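PDB 1XEA: oxidoreductase, Gfo/Idh/MocA family from Vibrio cholerae, which probably binds a nicotinamide dinucleotide through its Rossmann domain and catalyses an NAD(P)-dependent oxidation or reduction whose substrate is not established. Local coordinates for residues A[237-242]-A[253-257]; A[146-152]-A[209-215]; A[21-25]-A[272-276]; A[231-235]-A[245-249]. All blocks are in the same frame, centred on the assembly; numbering follows the deposited sequence.

How the contacts relate
Contacts 1, 2 and 4 all belong to the large mixed sheet, whereas contact 3 fastens helix 268-281 onto the Rossmann domain. Contacts 2 and 3 are buried, but their chemistry differs: contact 2 is a ladder of backbone hydrogen bonds between parallel strands, while contact 3 has no hydrogen bond across it and relies on aliphatic groups over an indole. Contacts 1 and 4 are partly buried and share strands 233-237 and 242-247, with strand 250-255 added in contact 1; they touch where Val254 CG1 meets Met245 CB at 3.9 Å. Contacts 2 and 4 both reach the fourth subunit, contact 2 mainly through Arg148 and Glu150 and contact 4 largely through its loop residues.

Contact 1 of 4, residues A[237-242]-A[253-257]; sequences FDSFTQ and RVALK
Phe237 closes strand 233-237 in extended conformation; its chi1 in the m well sends the ring past the intervening strand 242-247, so that CE2 lies 3.7 Å from Val254 CG2, and Tyr129 meets the same ring. The chain then turns. A weak 3.5 Å hydrogen bond from Asp238 N to Gln242 O spans the loop. Ser239, with chi1 p, folds its hydroxyl back inside: OG accepts from Thr241 N at 3.1 Å and from Gln242 N at 3.2 Å, an ST turn and ST motif in one residue. The Phe240 ring leads away from 253-257 and touches Arg123, Ile126 and Lys266. At Thr241 the backbone (phi/psi -115/-24) presents its carbonyl to the other segment: Thr241 O accepts from Leu256 N at 2.8 Å and lies 3.2 Å from Ala255 CA, while Thr241 CG2 stands 4.2 Å from Leu256 CD2. Gln242 (-126/152) begins strand 242-247 as a non-hydrogen-bonded antiparallel partner of Ala255, CA to CA 4.5 Å. From there Gln242 OE1 comes within 3.5 Å of Arg253 NH2, at the guanidinium edge. The loop 238-241, with its ST turn, joins the first two strands of an antiparallel beta meander, 233-237, 242-247 and 250-255.

Contact 2 of 4, residues A[146-152]-A[209-215]; sequences SLRWEKH and TLLHASM
Five backbone hydrogen bonds lock two parallel strands, with axes 4.8 Å apart and 3° between their directions. Leu147 N donates to Leu210 O (2.9 Å), Trp149 N to His212 O (2.9 Å) and Lys151 N to Ser214 O (2.9 Å); in return Ser214 N donates to Trp149 O (2.9 Å), and His212 N makes a weak bond to Leu147 O (3.1 Å). The register pairs Leu147 with Leu211, Arg148 with His212, Trp149 with Ala213 and Glu150 with Ser214. Within 146-152, Glu150 (chi1 m) joins the residues two before and two after it: Arg148 NE forms a salt bridge to Glu150 OE2 at 3.1 Å, and His152 NE2 donates to Glu150 OE1 at 3.1 Å. Arg148 CD lies 3.8 Å from His212 ND1, and Ser214 OG is bonded to Asp201. On the other face Leu147 CB meets Leu211 CD2 at 4.3 Å, and the t rotamer of Trp149 carries its indole to Ser174 and Val175, with NE1 bonded to Glu224. Met215 (selenomethionine) sets CE 3.6 Å from Lys151 CD. One face is thus apolar enough to pack on helix 160-175, while the charged face meets the fourth subunit, where Glu150 salt-bridges Arg148 of that chain: a polar subunit interface.

Contact 3 of 4, residues A[21-25]-A[272-276]; sequences VLAQW and VQDWL
Trp25 and Val272 give up the most area, then Leu276. A type I turn runs from Leu22 to Trp25, closed by Trp25 N to Leu22 O at 2.8 Å, and the CA-to-CB bond of Trp25 points toward 272-276. One face of its indole receives two aliphatic groups a helical turn apart. Leu276 CD1 sits almost squarely over the six-membered ring of Trp25, 3.5 Å from its centroid and 7° off the normal; Val272 CG1 lies over the five-membered ring, 4.3 Å from its centroid and 27° off. Both are CH-pi contacts. Gln273 NE2 approaches the edge instead, 3.7 Å from Trp25 CH2. Val272 (chi1 t) also fills the gap to helix 12-22, its CG1 3.6 Å from Leu22 CD1 and its CG2 4.0 Å from Val21 CG1. No hydrogen bond crosses. Leu22 and Leu276 rest on the Rossmann sheet, Leu22 on Met7, Leu30 and Met68, Leu276 on Ile5 and Ile28, so helix 268-281 packs beside helix 12-22 against strands 3-8, 28-33 and 66-69.

Contact 4 of 4, residues A[231-235]-A[245-249]; sequences DNVAY and MWRDN
Two reciprocal backbone hydrogen bonds define the pairing: Ala234 N donates to Trp246 O at 3.1 Å and Trp246 N to Ala234 O at 3.0 Å. Strands 233-235 and 245-247 run antiparallel at 170°, axes 4.8 Å apart, with Ala234 and Trp246 the hydrogen-bonded pair (CA to CA 5.2 Å) and Tyr235 and Met245 a non-hydrogen-bonded one (4.6 Å). The backbones of that second pair are satisfied outward, Tyr235 by Ala228 and Met245 by Ser252. Trp246 NE1 binds Glu251, while its CE3 lies 3.8 Å from Ala234 CB. On the opposite face Met245 (selenomethionine, chi1 and chi2 t) lays CG over the Tyr235 ring, 4.0 Å from its centroid, with SE obliquely at 4.7 Å, a Met-aromatic contact. A nickel ion lies about 7 Å from the Tyr235 side chain. Asn232, Asp248 and Asn249 adopt left-handed backbone angles. Asp231 salt-bridges Arg145, and Asn249 OD1 accepts from Thr222 N of the fourth subunit. This is the open end of a beta hairpin, lying against a neighbouring subunit.

Contact 1 of 4, residues A[237-242]-A[253-257]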
loop_
_atom_site.group_PDB
_atom_site.type_symbol
_atom_site.label_atom_id
_atom_site.label_comp_id
_atom_site.label_asym_id
_atom_site.label_seq_id
_atom_site.Cartn_x
_atom_site.Cartn_y
_atom_site.Cartn_z
ATOM N N PHE A 237 9.456 3.900 -7.142
ATOM C CA PHE A 237 8.789 5.084 -6.625
ATOM C C PHE A 237 7.460 5.305 -7.337
ATOM O O PHE A 237 7.420 5.393 -8.565
ATOM C CB PHE A 237 9.674 6.311 -6.805
ATOM C CG PHE A 237 10.993 6.211 -6.110
ATOM C CD1 PHE A 237 12.125 5.794 -6.795
ATOM C CD2 PHE A 237 11.113 6.573 -4.775
ATOM C CE1 PHE A 237 13.374 5.751 -6.159
ATOM C CE2 PHE A 237 12.353 6.535 -4.123
ATOM C CZ PHE A 237 13.483 6.124 -4.816
ATOM N N ASP A 238 6.379 5.388 -6.565
ATOM C CA ASP A 238 5.037 5.605 -7.115
ATOM C C ASP A 238 4.695 7.097 -7.165
ATOM O O ASP A 238 3.603 7.486 -7.585
ATOM C CB ASP A 238 3.996 4.856 -6.270
ATOM C CG ASP A 238 4.202 5.066 -4.787
ATOM O OD1 ASP A 238 5.245 4.630 -4.252
ATOM O OD2 ASP A 238 3.334 5.677 -4.140
ATOM N N SER A 239 5.631 7.925 -6.719
ATOM C CA SER A 239 5.452 9.367 -6.733
ATOM C C SER A 239 6.809 10.009 -6.441
ATOM O O SER A 239 7.838 9.330 -6.425
ATOM C CB SER A 239 4.437 9.809 -5.674
ATOM O OG SER A 239 4.978 9.773 -4.371
ATOM N N PHE A 240 6.812 11.315 -6.209
ATOM C CA PHE A 240 8.044 11.999 -5.903
ATOM C C PHE A 240 8.296 12.028 -4.400
ATOM O O PHE A 240 9.354 12.453 -3.966
ATOM C CB PHE A 240 8.006 13.425 -6.465
ATOM C CG PHE A 240 7.910 13.483 -7.961
ATOM C CD1 PHE A 240 6.832 14.115 -8.574
ATOM C CD2 PHE A 240 8.868 12.852 -8.763
ATOM C CE1 PHE A 240 6.710 14.113 -9.964
ATOM C CE2 PHE A 240 8.755 12.843 -10.160
ATOM C CZ PHE A 240 7.671 13.472 -10.765
ATOM N N THR A 241 7.355 11.548 -3.594
ATOM C CA THR A 241 7.551 11.607 -2.148
ATOM C C THR A 241 7.677 10.257 -1.478
ATOM O O THR A 241 8.260 10.143 -0.406
ATOM C CB THR A 241 6.397 12.368 -1.464
ATOM O OG1 THR A 241 5.215 11.557 -1.468
ATOM C CG2 THR A 241 6.123 13.654 -2.200
ATOM N N GLN A 242 7.121 9.239 -2.115
ATOM C CA GLN A 242 7.145 7.896 -1.575
ATOM C C GLN A 242 7.705 6.868 -2.530
ATOM O O GLN A 242 7.595 7.004 -3.757
ATOM C CB GLN A 242 5.737 7.479 -1.212
ATOM C CG GLN A 242 5.303 7.939 0.137
ATOM C CD GLN A 242 3.951 7.373 0.485
ATOM O OE1 GLN A 242 3.542 7.371 1.660
ATOM N NE2 GLN A 242 3.233 6.884 -0.543
ATOM N N ARG A 253 10.133 1.041 3.225
ATOM C CA ARG A 253 9.609 2.284 2.683
ATOM C C ARG A 253 10.676 3.367 2.701
ATOM O O ARG A 253 11.430 3.472 3.661
ATOM C CB ARG A 253 8.400 2.714 3.523
ATOM C CG ARG A 253 7.881 4.106 3.250
ATOM C CD ARG A 253 6.508 4.339 3.917
ATOM N NE ARG A 253 6.012 5.714 3.749
ATOM C CZ ARG A 253 6.498 6.777 4.385
ATOM N NH1 ARG A 253 7.502 6.630 5.246
ATOM N NH2 ARG A 253 5.978 7.979 4.151
ATOM N N VAL A 254 10.779 4.123 1.611
ATOM C CA VAL A 254 11.717 5.243 1.528
ATOM C C VAL A 254 10.867 6.455 1.170
ATOM O O VAL A 254 10.153 6.444 0.165
ATOM C CB VAL A 254 12.801 5.083 0.414
ATOM C CG1 VAL A 254 13.843 4.058 0.811
ATOM C CG2 VAL A 254 12.153 4.715 -0.902
ATOM N N ALA A 255 10.932 7.504 1.981
ATOM C CA ALA A 255 10.123 8.684 1.691
ATOM C C ALA A 255 10.842 10.008 1.876
ATOM O O ALA A 255 11.901 10.088 2.491
ATOM C CB ALA A 255 8.846 8.666 2.532
ATOM N N LEU A 256 10.231 11.046 1.330
ATOM C CA LEU A 256 10.764 12.384 1.400
ATOM C C LEU A 256 10.488 12.939 2.792
ATOM O O LEU A 256 9.433 12.674 3.364
ATOM C CB LEU A 256 10.073 13.238 0.347
ATOM C CG LEU A 256 10.591 14.648 0.115
ATOM C CD1 LEU A 256 12.071 14.616 -0.319
ATOM C CD2 LEU A 256 9.747 15.280 -0.959
ATOM N N LYS A 257 11.438 13.693 3.338
ATOM C CA LYS A 257 11.281 14.288 4.658
ATOM C C LYS A 257 9.979 15.085 4.703
ATOM O O LYS A 257 9.543 15.635 3.691
ATOM C CB LYS A 257 12.455 15.219 4.954
ATOM C CG LYS A 257 13.120 14.980 6.288
ATOM C CD LYS A 257 14.415 15.770 6.405
ATOM C CE LYS A 257 15.294 15.228 7.534
ATOM N NZ LYS A 257 16.568 15.984 7.714
#

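Contact 2 of 4, residues A[146-152]-A[209-215]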
loop_
_atom_site.group_PDB
_atom_site.type_symbol
_atom_site.label_atom_id
_atom_site.label_comp_id
_atom_site.label_asym_id
_atom_site.label_seq_id
_atom_site.Cartn_x
_atom_site.Cartn_y
_atom_site.Cartn_z
ATOM N N SER A 146 19.256 -1.503 -14.669
ATOM C CA SER A 146 18.047 -1.127 -15.390
ATOM C C SER A 146 17.388 0.080 -14.716
ATOM O O SER A 146 17.555 0.310 -13.517
ATOM C CB SER A 146 17.070 -2.315 -15.461
ATOM O OG SER A 146 16.064 -2.242 -14.463
ATOM N N LEU A 147 16.666 0.860 -15.507
ATOM C CA LEU A 147 15.966 2.035 -15.015
ATOM C C LEU A 147 14.760 2.256 -15.927
ATOM O O LEU A 147 14.917 2.450 -17.133
ATOM C CB LEU A 147 16.879 3.268 -15.039
ATOM C CG LEU A 147 16.221 4.611 -14.680
ATOM C CD1 LEU A 147 15.817 4.609 -13.220
ATOM C CD2 LEU A 147 17.162 5.760 -14.978
ATOM N N ARG A 148 13.562 2.212 -15.354
ATOM C CA ARG A 148 12.338 2.389 -16.120
ATOM C C ARG A 148 11.551 3.578 -15.612
ATOM O O ARG A 148 11.173 3.644 -14.440
ATOM C CB ARG A 148 11.469 1.133 -16.029
ATOM C CG ARG A 148 10.115 1.257 -16.710
ATOM C CD ARG A 148 9.395 -0.079 -16.731
ATOM N NE ARG A 148 8.965 -0.509 -15.410
ATOM C CZ ARG A 148 8.847 -1.780 -15.036
ATOM N NH1 ARG A 148 9.134 -2.762 -15.888
ATOM N NH2 ARG A 148 8.437 -2.065 -13.803
ATOM N N TRP A 149 11.288 4.519 -16.504
ATOM C CA TRP A 149 10.535 5.696 -16.130
ATOM C C TRP A 149 9.172 5.645 -16.833
ATOM O O TRP A 149 9.102 5.693 -18.053
ATOM C CB TRP A 149 11.326 6.939 -16.546
ATOM C CG TRP A 149 10.982 8.148 -15.742
ATOM C CD1 TRP A 149 9.774 8.791 -15.704
ATOM C CD2 TRP A 149 11.829 8.829 -14.821
ATOM N NE1 TRP A 149 9.819 9.826 -14.818
ATOM C CE2 TRP A 149 11.070 9.876 -14.260
ATOM C CE3 TRP A 149 13.159 8.660 -14.411
ATOM C CZ2 TRP A 149 11.595 10.751 -13.307
ATOM C CZ3 TRP A 149 13.676 9.531 -13.468
ATOM C CH2 TRP A 149 12.894 10.563 -12.928
ATOM N N GLU A 150 8.100 5.514 -16.060
ATOM C CA GLU A 150 6.746 5.476 -16.600
ATOM C C GLU A 150 6.019 6.775 -16.231
ATOM O O GLU A 150 6.072 7.226 -15.084
ATOM C CB GLU A 150 5.969 4.294 -16.010
ATOM C CG GLU A 150 6.561 2.923 -16.314
ATOM C CD GLU A 150 5.748 1.770 -15.728
ATOM O OE1 GLU A 150 4.548 1.648 -16.065
ATOM O OE2 GLU A 150 6.315 0.985 -14.933
ATOM N N LYS A 151 5.352 7.377 -17.204
ATOM C CA LYS A 151 4.596 8.593 -16.957
ATOM C C LYS A 151 3.355 8.457 -17.805
ATOM O O LYS A 151 3.407 8.641 -19.022
ATOM C CB LYS A 151 5.385 9.826 -17.381
ATOM C CG LYS A 151 4.762 11.127 -16.912
ATOM C CD LYS A 151 5.560 12.329 -17.395
ATOM C CE LYS A 151 5.054 13.607 -16.752
ATOM N NZ LYS A 151 3.605 13.818 -17.014
ATOM N N HIS A 152 2.238 8.131 -17.164
ATOM C CA HIS A 152 0.996 7.924 -17.889
ATOM C C HIS A 152 -0.053 8.987 -17.589
ATOM O O HIS A 152 0.007 9.662 -16.563
ATOM C CB HIS A 152 0.427 6.531 -17.572
ATOM C CG HIS A 152 1.429 5.415 -17.672
ATOM N ND1 HIS A 152 2.472 5.420 -18.574
ATOM C CD2 HIS A 152 1.524 4.243 -17.000
ATOM C CE1 HIS A 152 3.167 4.302 -18.452
ATOM N NE2 HIS A 152 2.611 3.570 -17.503
ATOM N N THR A 209 23.408 -1.658 -18.772
ATOM C CA THR A 209 22.252 -0.938 -18.273
ATOM C C THR A 209 21.120 -0.885 -19.280
ATOM O O THR A 209 21.330 -0.533 -20.433
ATOM C CB THR A 209 22.634 0.499 -17.906
ATOM O OG1 THR A 209 23.761 0.480 -17.021
ATOM C CG2 THR A 209 21.465 1.199 -17.230
ATOM N N LEU A 210 19.919 -1.233 -18.850
ATOM C CA LEU A 210 18.788 -1.183 -19.751
ATOM C C LEU A 210 17.939 0.023 -19.376
ATOM O O LEU A 210 17.431 0.113 -18.254
ATOM C CB LEU A 210 17.975 -2.470 -19.649
ATOM C CG LEU A 210 16.673 -2.532 -20.464
ATOM C CD1 LEU A 210 16.946 -2.663 -21.954
ATOM C CD2 LEU A 210 15.864 -3.721 -19.973
ATOM N N LEU A 211 17.816 0.955 -20.321
ATOM C CA LEU A 211 17.050 2.189 -20.138
ATOM C C LEU A 211 15.676 2.046 -20.784
ATOM O O LEU A 211 15.542 1.412 -21.829
ATOM C CB LEU A 211 17.827 3.358 -20.749
ATOM C CG LEU A 211 19.248 3.468 -20.191
ATOM C CD1 LEU A 211 19.957 4.706 -20.716
ATOM C CD2 LEU A 211 19.167 3.521 -18.682
ATOM N N HIS A 212 14.654 2.631 -20.167
ATOM C CA HIS A 212 13.297 2.505 -20.694
ATOM C C HIS A 212 12.388 3.675 -20.341
ATOM O O HIS A 212 12.201 4.002 -19.166
ATOM C CB HIS A 212 12.676 1.201 -20.180
ATOM C CG HIS A 212 11.322 0.893 -20.749
ATOM N ND1 HIS A 212 10.567 -0.182 -20.327
ATOM C CD2 HIS A 212 10.592 1.505 -21.713
ATOM C CE1 HIS A 212 9.433 -0.219 -21.005
ATOM N NE2 HIS A 212 9.425 0.794 -21.853
ATOM N N ALA A 213 11.820 4.297 -21.370
ATOM C CA ALA A 213 10.904 5.421 -21.197
ATOM C C ALA A 213 9.556 4.946 -21.712
ATOM O O ALA A 213 9.438 4.508 -22.850
ATOM C CB ALA A 213 11.384 6.631 -21.983
ATOM N N SER A 214 8.543 5.048 -20.865
ATOM C CA SER A 214 7.214 4.578 -21.191
ATOM C C SER A 214 6.156 5.643 -20.880
ATOM O O SER A 214 6.136 6.234 -19.795
ATOM C CB SER A 214 6.976 3.298 -20.385
ATOM O OG SER A 214 5.653 2.829 -20.439
HETATM N N MSE A 215 5.280 5.899 -21.844
HETATM C CA MSE A 215 4.224 6.875 -21.647
HETATM C C MSE A 215 2.948 6.423 -22.315
HETATM O O MSE A 215 2.882 6.327 -23.540
HETATM C CB MSE A 215 4.626 8.226 -22.220
HETATM C CG MSE A 215 3.513 9.257 -22.176
HETATM SE SE MSE A 215 4.149 11.041 -22.582
HETATM C CE MSE A 215 4.895 11.469 -20.851
#

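Contact 3 of 4, residues A[21-25]-A[272-276]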
loop_
_atom_site.group_PDB
_atom_site.type_symbol
_atom_site.label_atom_id
_atom_site.label_comp_id
_atom_site.label_asym_id
_atom_site.label_seq_id
_atom_site.Cartn_x
_atom_site.Cartn_y
_atom_site.Cartn_z
ATOM N N VAL A 21 8.757 29.937 -6.910
ATOM C CA VAL A 21 10.023 29.506 -6.333
ATOM C C VAL A 21 11.028 30.639 -6.341
ATOM O O VAL A 21 11.739 30.834 -5.374
ATOM C CB VAL A 21 10.622 28.316 -7.105
ATOM C CG1 VAL A 21 12.052 28.065 -6.659
ATOM C CG2 VAL A 21 9.780 27.089 -6.880
ATOM N N LEU A 22 11.085 31.388 -7.432
ATOM C CA LEU A 22 12.032 32.478 -7.515
ATOM C C LEU A 22 11.702 33.667 -6.648
ATOM O O LEU A 22 12.581 34.207 -5.984
ATOM C CB LEU A 22 12.162 32.938 -8.950
ATOM C CG LEU A 22 13.341 32.304 -9.681
ATOM C CD1 LEU A 22 13.242 30.785 -9.679
ATOM C CD2 LEU A 22 13.349 32.839 -11.090
ATOM N N ALA A 23 10.438 34.080 -6.661
ATOM C CA ALA A 23 9.989 35.235 -5.879
ATOM C C ALA A 23 10.258 35.047 -4.394
ATOM O O ALA A 23 10.117 35.973 -3.602
ATOM C CB ALA A 23 8.510 35.470 -6.112
ATOM N N GLN A 24 10.671 33.845 -4.030
ATOM C CA GLN A 24 10.944 33.510 -2.649
ATOM C C GLN A 24 12.439 33.263 -2.439
ATOM O O GLN A 24 12.925 33.277 -1.310
ATOM C CB GLN A 24 10.109 32.275 -2.288
ATOM C CG GLN A 24 10.558 31.506 -1.077
ATOM C CD GLN A 24 11.262 30.227 -1.449
ATOM O OE1 GLN A 24 12.283 30.239 -2.138
ATOM N NE2 GLN A 24 10.716 29.105 -1.001
ATOM N N TRP A 25 13.170 33.043 -3.529
ATOM C CA TRP A 25 14.606 32.782 -3.445
ATOM C C TRP A 25 15.365 33.974 -2.884
ATOM O O TRP A 25 15.116 35.120 -3.245
ATOM C CB TRP A 25 15.168 32.418 -4.823
ATOM C CG TRP A 25 15.832 31.076 -4.864
ATOM C CD1 TRP A 25 15.233 29.856 -5.091
ATOM C CD2 TRP A 25 17.222 30.803 -4.657
ATOM N NE1 TRP A 25 16.171 28.850 -5.040
ATOM C CE2 TRP A 25 17.398 29.400 -4.775
ATOM C CE3 TRP A 25 18.339 31.604 -4.382
ATOM C CZ2 TRP A 25 18.648 28.783 -4.627
ATOM C CZ3 TRP A 25 19.591 30.991 -4.235
ATOM C CH2 TRP A 25 19.733 29.591 -4.357
ATOM N N VAL A 272 16.534 25.097 -9.863
ATOM C CA VAL A 272 16.806 26.529 -9.841
ATOM C C VAL A 272 18.166 26.808 -9.217
ATOM O O VAL A 272 18.899 27.692 -9.659
ATOM C CB VAL A 272 15.708 27.281 -9.082
ATOM C CG1 VAL A 272 16.070 28.746 -8.950
ATOM C CG2 VAL A 272 14.395 27.129 -9.824
ATOM N N GLN A 273 18.500 26.039 -8.194
ATOM C CA GLN A 273 19.782 26.154 -7.524
ATOM C C GLN A 273 20.912 25.920 -8.533
ATOM O O GLN A 273 21.770 26.774 -8.716
ATOM C CB GLN A 273 19.866 25.098 -6.434
ATOM C CG GLN A 273 21.273 24.816 -5.996
ATOM C CD GLN A 273 21.697 25.748 -4.902
ATOM O OE1 GLN A 273 21.615 25.400 -3.720
ATOM N NE2 GLN A 273 22.131 26.956 -5.274
ATOM N N ASP A 274 20.908 24.752 -9.175
ATOM C CA ASP A 274 21.927 24.394 -10.164
ATOM C C ASP A 274 21.979 25.480 -11.227
ATOM O O ASP A 274 23.052 25.924 -11.602
ATOM C CB ASP A 274 21.585 23.032 -10.796
ATOM C CG ASP A 274 22.748 22.417 -11.581
ATOM O OD1 ASP A 274 23.886 22.419 -11.053
ATOM O OD2 ASP A 274 22.523 21.899 -12.710
ATOM N N TRP A 275 20.810 25.903 -11.699
ATOM C CA TRP A 275 20.704 26.945 -12.714
ATOM C C TRP A 275 21.424 28.209 -12.297
ATOM O O TRP A 275 22.237 28.737 -13.045
ATOM C CB TRP A 275 19.231 27.274 -12.969
ATOM C CG TRP A 275 18.961 28.661 -13.512
ATOM C CD1 TRP A 275 18.052 29.581 -13.024
ATOM C CD2 TRP A 275 19.567 29.270 -14.656
ATOM N NE1 TRP A 275 18.064 30.712 -13.798
ATOM C CE2 TRP A 275 18.981 30.554 -14.805
ATOM C CE3 TRP A 275 20.552 28.860 -15.575
ATOM C CZ2 TRP A 275 19.347 31.431 -15.841
ATOM C CZ3 TRP A 275 20.913 29.738 -16.607
ATOM C CH2 TRP A 275 20.310 31.007 -16.725
ATOM N N LEU A 276 21.107 28.708 -11.109
ATOM C CA LEU A 276 21.727 29.934 -10.634
ATOM C C LEU A 276 23.243 29.809 -10.536
ATOM O O LEU A 276 23.957 30.731 -10.925
ATOM C CB LEU A 276 21.136 30.337 -9.281
ATOM C CG LEU A 276 19.635 30.660 -9.252
ATOM C CD1 LEU A 276 19.241 30.923 -7.821
ATOM C CD2 LEU A 276 19.304 31.857 -10.146
#

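Contact 4 of 4, residues A[231-235]-A[245-249]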
loop_
_atom_site.group_PDB
_atom_site.type_symbol
_atom_site.label_atom_id
_atom_site.label_comp_id
_atom_site.label_asym_id
_atom_site.label_seq_id
_atom_site.Cartn_x
_atom_site.Cartn_y
_atom_site.Cartn_z
ATOM N N ASP A 231 22.316 -4.793 -8.704
ATOM C CA ASP A 231 22.445 -6.208 -8.415
ATOM C C ASP A 231 21.880 -6.459 -7.029
ATOM O O ASP A 231 22.350 -5.896 -6.049
ATOM C CB ASP A 231 23.904 -6.669 -8.509
ATOM C CG ASP A 231 24.421 -6.673 -9.946
ATOM O OD1 ASP A 231 23.745 -7.266 -10.836
ATOM O OD2 ASP A 231 25.505 -6.082 -10.184
ATOM N N ASN A 232 20.844 -7.291 -6.967
ATOM C CA ASN A 232 20.173 -7.654 -5.718
ATOM C C ASN A 232 19.588 -6.486 -4.970
ATOM O O ASN A 232 19.315 -6.574 -3.771
ATOM C CB ASN A 232 21.112 -8.424 -4.802
ATOM C CG ASN A 232 21.478 -9.775 -5.375
ATOM O OD1 ASN A 232 20.618 -10.503 -5.886
ATOM N ND2 ASN A 232 22.751 -10.125 -5.293
ATOM N N VAL A 233 19.384 -5.388 -5.682
ATOM C CA VAL A 233 18.799 -4.217 -5.071
ATOM C C VAL A 233 17.887 -3.561 -6.081
ATOM O O VAL A 233 18.207 -3.506 -7.265
ATOM C CB VAL A 233 19.878 -3.226 -4.613
ATOM C CG1 VAL A 233 19.217 -2.092 -3.838
ATOM C CG2 VAL A 233 20.908 -3.937 -3.720
ATOM N N ALA A 234 16.741 -3.082 -5.617
ATOM C CA ALA A 234 15.793 -2.434 -6.504
ATOM C C ALA A 234 15.022 -1.359 -5.747
ATOM O O ALA A 234 15.033 -1.333 -4.516
ATOM C CB ALA A 234 14.838 -3.469 -7.090
ATOM N N TYR A 235 14.391 -0.454 -6.498
ATOM C CA TYR A 235 13.573 0.640 -5.954
ATOM C C TYR A 235 12.394 0.870 -6.883
ATOM O O TYR A 235 12.505 0.697 -8.093
ATOM C CB TYR A 235 14.332 1.964 -5.906
ATOM C CG TYR A 235 15.492 2.035 -4.957
ATOM C CD1 TYR A 235 16.727 1.490 -5.295
ATOM C CD2 TYR A 235 15.362 2.671 -3.718
ATOM C CE1 TYR A 235 17.810 1.575 -4.425
ATOM C CE2 TYR A 235 16.434 2.761 -2.837
ATOM C CZ TYR A 235 17.656 2.210 -3.198
ATOM O OH TYR A 235 18.717 2.281 -2.328
HETATM N N MSE A 245 11.875 0.230 -1.238
HETATM C CA MSE A 245 13.201 -0.313 -1.504
HETATM C C MSE A 245 13.218 -1.804 -1.199
HETATM O O MSE A 245 12.802 -2.238 -0.121
HETATM C CB MSE A 245 14.225 0.399 -0.623
HETATM C CG MSE A 245 15.662 -0.048 -0.815
HETATM SE SE MSE A 245 16.945 0.824 0.416
HETATM C CE MSE A 245 17.263 -0.681 1.622
ATOM N N TRP A 246 13.689 -2.581 -2.165
ATOM C CA TRP A 246 13.793 -4.025 -2.023
ATOM C C TRP A 246 15.279 -4.393 -1.904
ATOM O O TRP A 246 16.055 -4.228 -2.848
ATOM C CB TRP A 246 13.166 -4.709 -3.236
ATOM C CG TRP A 246 11.693 -4.533 -3.318
ATOM C CD1 TRP A 246 10.777 -4.862 -2.363
ATOM C CD2 TRP A 246 10.946 -4.010 -4.424
ATOM N NE1 TRP A 246 9.511 -4.578 -2.803
ATOM C CE2 TRP A 246 9.588 -4.053 -4.064
ATOM C CE3 TRP A 246 11.295 -3.509 -5.681
ATOM C CZ2 TRP A 246 8.574 -3.616 -4.914
ATOM C CZ3 TRP A 246 10.285 -3.073 -6.534
ATOM C CH2 TRP A 246 8.939 -3.129 -6.145
ATOM N N ARG A 247 15.661 -4.891 -0.735
ATOM C CA ARG A 247 17.038 -5.260 -0.463
ATOM C C ARG A 247 17.036 -6.430 0.501
ATOM O O ARG A 247 16.243 -6.463 1.438
ATOM C CB ARG A 247 17.766 -4.069 0.148
ATOM C CG ARG A 247 19.056 -4.419 0.824
ATOM C CD ARG A 247 19.684 -3.170 1.390
ATOM N NE ARG A 247 20.167 -2.307 0.329
ATOM C CZ ARG A 247 20.588 -1.063 0.511
ATOM N NH1 ARG A 247 20.572 -0.545 1.739
ATOM N NH2 ARG A 247 21.031 -0.345 -0.528
ATOM N N ASP A 248 17.918 -7.393 0.260
ATOM C CA ASP A 248 18.002 -8.582 1.103
ATOM C C ASP A 248 16.645 -9.279 1.178
ATOM O O ASP A 248 16.247 -9.803 2.222
ATOM C CB ASP A 248 18.453 -8.209 2.509
ATOM C CG ASP A 248 19.775 -7.476 2.522
ATOM O OD1 ASP A 248 20.755 -7.998 1.946
ATOM O OD2 ASP A 248 19.840 -6.377 3.123
ATOM N N ASN A 249 15.937 -9.274 0.057
ATOM C CA ASN A 249 14.627 -9.895 -0.023
ATOM C C ASN A 249 13.676 -9.309 1.002
ATOM O O ASN A 249 12.844 -10.012 1.559
ATOM C CB ASN A 249 14.727 -11.398 0.187
ATOM C CG ASN A 249 13.535 -12.133 -0.397
ATOM O OD1 ASN A 249 13.134 -11.873 -1.543
ATOM N ND2 ASN A 249 12.964 -13.058 0.373
#